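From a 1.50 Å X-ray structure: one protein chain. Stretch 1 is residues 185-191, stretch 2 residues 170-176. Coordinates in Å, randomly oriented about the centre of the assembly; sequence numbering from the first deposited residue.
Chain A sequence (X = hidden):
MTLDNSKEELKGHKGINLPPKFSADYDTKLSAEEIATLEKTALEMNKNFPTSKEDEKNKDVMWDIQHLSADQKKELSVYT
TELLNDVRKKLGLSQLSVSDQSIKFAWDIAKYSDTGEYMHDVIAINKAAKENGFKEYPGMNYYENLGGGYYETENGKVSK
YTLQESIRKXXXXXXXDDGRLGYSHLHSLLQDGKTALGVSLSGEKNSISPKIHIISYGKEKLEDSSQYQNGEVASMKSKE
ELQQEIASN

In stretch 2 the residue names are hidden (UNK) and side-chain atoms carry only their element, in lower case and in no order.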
# COMPACT_ATOMS: atom_id res chain seq x y z
N HIS A 185 -0.67 -6.05 9.91
CA HIS A 185 -0.84 -5.21 8.68
C HIS A 185 -2.27 -4.70 8.52
O HIS A 185 -2.48 -3.54 8.17
CB HIS A 185 -0.52 -6.01 7.42
CG HIS A 185 0.83 -6.61 7.51
ND1 HIS A 185 1.01 -7.93 7.85
CD2 HIS A 185 2.05 -6.05 7.43
CE1 HIS A 185 2.32 -8.18 7.94
NE2 HIS A 185 2.99 -7.04 7.68
N LEU A 186 -3.23 -5.57 8.79
CA LEU A 186 -4.64 -5.10 8.88
C LEU A 186 -4.71 -3.87 9.80
O LEU A 186 -5.30 -2.80 9.39
CB LEU A 186 -5.54 -6.22 9.38
CG LEU A 186 -6.94 -5.77 9.77
CD1 LEU A 186 -7.75 -5.45 8.54
CD2 LEU A 186 -7.63 -6.84 10.60
N HIS A 187 -4.20 -3.98 11.03
CA HIS A 187 -4.30 -2.90 12.03
C HIS A 187 -3.55 -1.66 11.56
O HIS A 187 -4.03 -0.53 11.72
CB HIS A 187 -3.79 -3.39 13.39
CG HIS A 187 -4.59 -4.54 13.89
ND1 HIS A 187 -4.12 -5.37 14.88
CD2 HIS A 187 -5.78 -5.03 13.49
CE1 HIS A 187 -5.00 -6.32 15.10
NE2 HIS A 187 -6.05 -6.14 14.27
N SER A 188 -2.39 -1.86 10.94
CA SER A 188 -1.59 -0.73 10.50
C SER A 188 -2.24 0.04 9.34
O SER A 188 -2.29 1.26 9.37
CB SER A 188 -0.21 -1.21 10.15
OG SER A 188 0.55 -0.10 9.75
N LEU A 189 -2.64 -0.68 8.30
CA LEU A 189 -3.24 -0.05 7.11
C LEU A 189 -4.53 0.69 7.50
O LEU A 189 -4.88 1.69 6.85
CB LEU A 189 -3.52 -1.13 6.06
CG LEU A 189 -2.33 -1.78 5.38
CD1 LEU A 189 -2.85 -2.87 4.47
CD2 LEU A 189 -1.54 -0.76 4.56
N LEU A 190 -5.23 0.20 8.53
CA LEU A 190 -6.51 0.83 8.91
C LEU A 190 -6.36 1.60 10.21
O LEU A 190 -7.36 1.87 10.84
CB LEU A 190 -7.58 -0.27 8.99
CG LEU A 190 -7.82 -1.03 7.71
CD1 LEU A 190 -8.98 -2.01 7.91
CD2 LEU A 190 -8.15 -0.09 6.52
N GLN A 191 -5.15 2.05 10.55
CA GLN A 191 -4.96 2.80 11.82
C GLN A 191 -5.63 4.17 11.74
O GLN A 191 -5.42 4.89 10.77
CB GLN A 191 -3.47 2.91 12.12
CG GLN A 191 -3.20 3.55 13.46
CD GLN A 191 -1.75 3.76 13.79
OE1 GLN A 191 -1.17 2.98 14.52
NE2 GLN A 191 -1.18 4.84 13.29
N UNK A 170 -1.39 -7.51 -2.71
CA UNK A 170 -0.78 -7.24 -1.39
C UNK A 170 -1.80 -6.61 -0.43
O UNK A 170 -1.91 -7.07 0.71
c UNK A 170 2.35 -4.69 -2.33
s UNK A 170 2.35 -4.71 -0.55
c UNK A 170 0.45 -6.33 -1.56
c UNK A 170 1.06 -5.93 -0.26
N UNK A 171 -2.56 -5.62 -0.86
CA UNK A 171 -3.56 -5.01 0.05
C UNK A 171 -4.62 -6.03 0.41
O UNK A 171 -5.03 -6.05 1.56
c UNK A 171 -4.18 -3.77 -0.62
c UNK A 171 -3.90 -1.48 -1.63
c UNK A 171 -2.77 -2.04 0.55
c UNK A 171 -3.24 -2.57 -0.80
N UNK A 172 -5.08 -6.83 -0.55
CA UNK A 172 -6.14 -7.85 -0.30
C UNK A 172 -5.62 -8.79 0.76
O UNK A 172 -6.36 -9.15 1.69
c UNK A 172 -6.55 -8.55 -1.60
c UNK A 172 -7.30 -9.82 -1.40
c UNK A 172 -7.31 -7.59 -2.51
N UNK A 173 -4.37 -9.21 0.62
CA UNK A 173 -3.79 -10.20 1.54
C UNK A 173 -3.60 -9.60 2.93
O UNK A 173 -3.81 -10.36 3.92
o UNK A 173 -3.82 -12.28 -0.32
n UNK A 173 -1.61 -12.08 -0.81
c UNK A 173 -2.48 -10.75 0.97
c UNK A 173 -2.71 -11.78 -0.12
N UNK A 174 -3.27 -8.33 3.02
CA UNK A 174 -3.08 -7.68 4.31
C UNK A 174 -4.43 -7.40 4.98
O UNK A 174 -4.50 -7.52 6.18
c UNK A 174 -2.27 -6.40 4.16
s UNK A 174 0.14 -5.18 3.63
c UNK A 174 -0.82 -6.71 3.86
c UNK A 174 1.79 -5.87 3.60
N UNK A 175 -5.45 -7.04 4.20
CA UNK A 175 -6.78 -6.75 4.81
C UNK A 175 -7.51 -8.05 5.18
O UNK A 175 -8.29 -7.99 6.14
c UNK A 175 -7.61 -5.96 3.81
c UNK A 175 -7.07 -4.59 3.49
c UNK A 175 -7.83 -3.97 2.33
c UNK A 175 -7.16 -3.67 4.67
N UNK A 176 -7.35 -9.15 4.45
CA UNK A 176 -8.24 -10.33 4.62
C UNK A 176 -7.52 -11.64 4.91
O UNK A 176 -8.21 -12.64 5.07
c UNK A 176 -11.32 -7.41 3.42
c UNK A 176 -9.14 -10.50 3.39
c UNK A 176 -9.84 -9.26 2.96
c UNK A 176 -9.77 -8.85 1.65
c UNK A 176 -10.67 -8.56 3.84
c UNK A 176 -11.21 -6.99 2.11
c UNK A 176 -10.41 -7.70 1.24

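Position 170 carries four side-chain atoms, three carbons and one sulfur, in an unbranched chain: two carbons, the sulfur, then a terminal carbon. Only methionine has this pattern. The nearest pair, Met170 CG and Leu189 CD1, is 6.9 Å apart, so Met170 takes no part in the contact, although its backbone O accepts a 3.0 Å hydrogen bond from N of position 174.

Position 171 has four carbons, forked at the second, which identifies leucine. The CA-to-CB bond of Leu171 points sideways, but the end of the side chain comes nearer, and CD2 lies 4.0 Å from Leu189 CD1.

At position 172 one carbon carries two others, three in all. Branching at CB with no oxygen makes this valine; the closest side-chain approach of Val172 is CB to Leu189 CD1, 9.1 Å.

Position 173 shows two carbons, the second bearing one oxygen and one nitrogen: an amide, hence asparagine. Asn173 is also out of reach, and its ND2 is hydrogen-bonded elsewhere in the structure.

Position 174 repeats the unbranched pattern of two carbons, sulfur and carbon, but here CB points toward stretch 1 and lies 3.6 Å from Leu189 CD1. This is Met174. Its CG packs 3.6 Å from His185 CB, and with chi1 m and chi2 t, SD lies 4.8 Å from the centroid of the His185 ring, 45° off the normal, an oblique sulfur-aromatic approach; chi3, also t, sets CE.

Position 175 again has four carbons forked at the second, so it is leucine. Although CB of Leu175 points away, the side-chain end turns back: CD2 lies 4.1 Å from Leu190 CD1, 4.3 Å from Leu186 CD1 and 4.4 Å from Leu189 CD1.

Position 176 has one carbon followed by a ring of six carbons with no hydroxyl oxygen, which is phenylalanine. The CA-to-CB bond of Phe176 points away from stretch 1, and its ring makes no contact there.

The contact joins two helices whose axes approach to 8.2 Å at 108°. The backbones come close where Leu186 CA lies 4.9 Å from Leu175 CA, and Leu186 CD1 packs 3.5 Å from Leu175 O. No hydrogen bond crosses between the stretches; within stretch 2, for example, Leu175 N donates to Leu171 O at 2.9 Å. Cohesion therefore rests on apolar packing, with Leu189 CD1 touching Leu171, Met174 and Leu175, while the Met174 thioether lies beside His185. Together the two sides bury 347 Å².

Stretch 2 170-176: MLVNMLF
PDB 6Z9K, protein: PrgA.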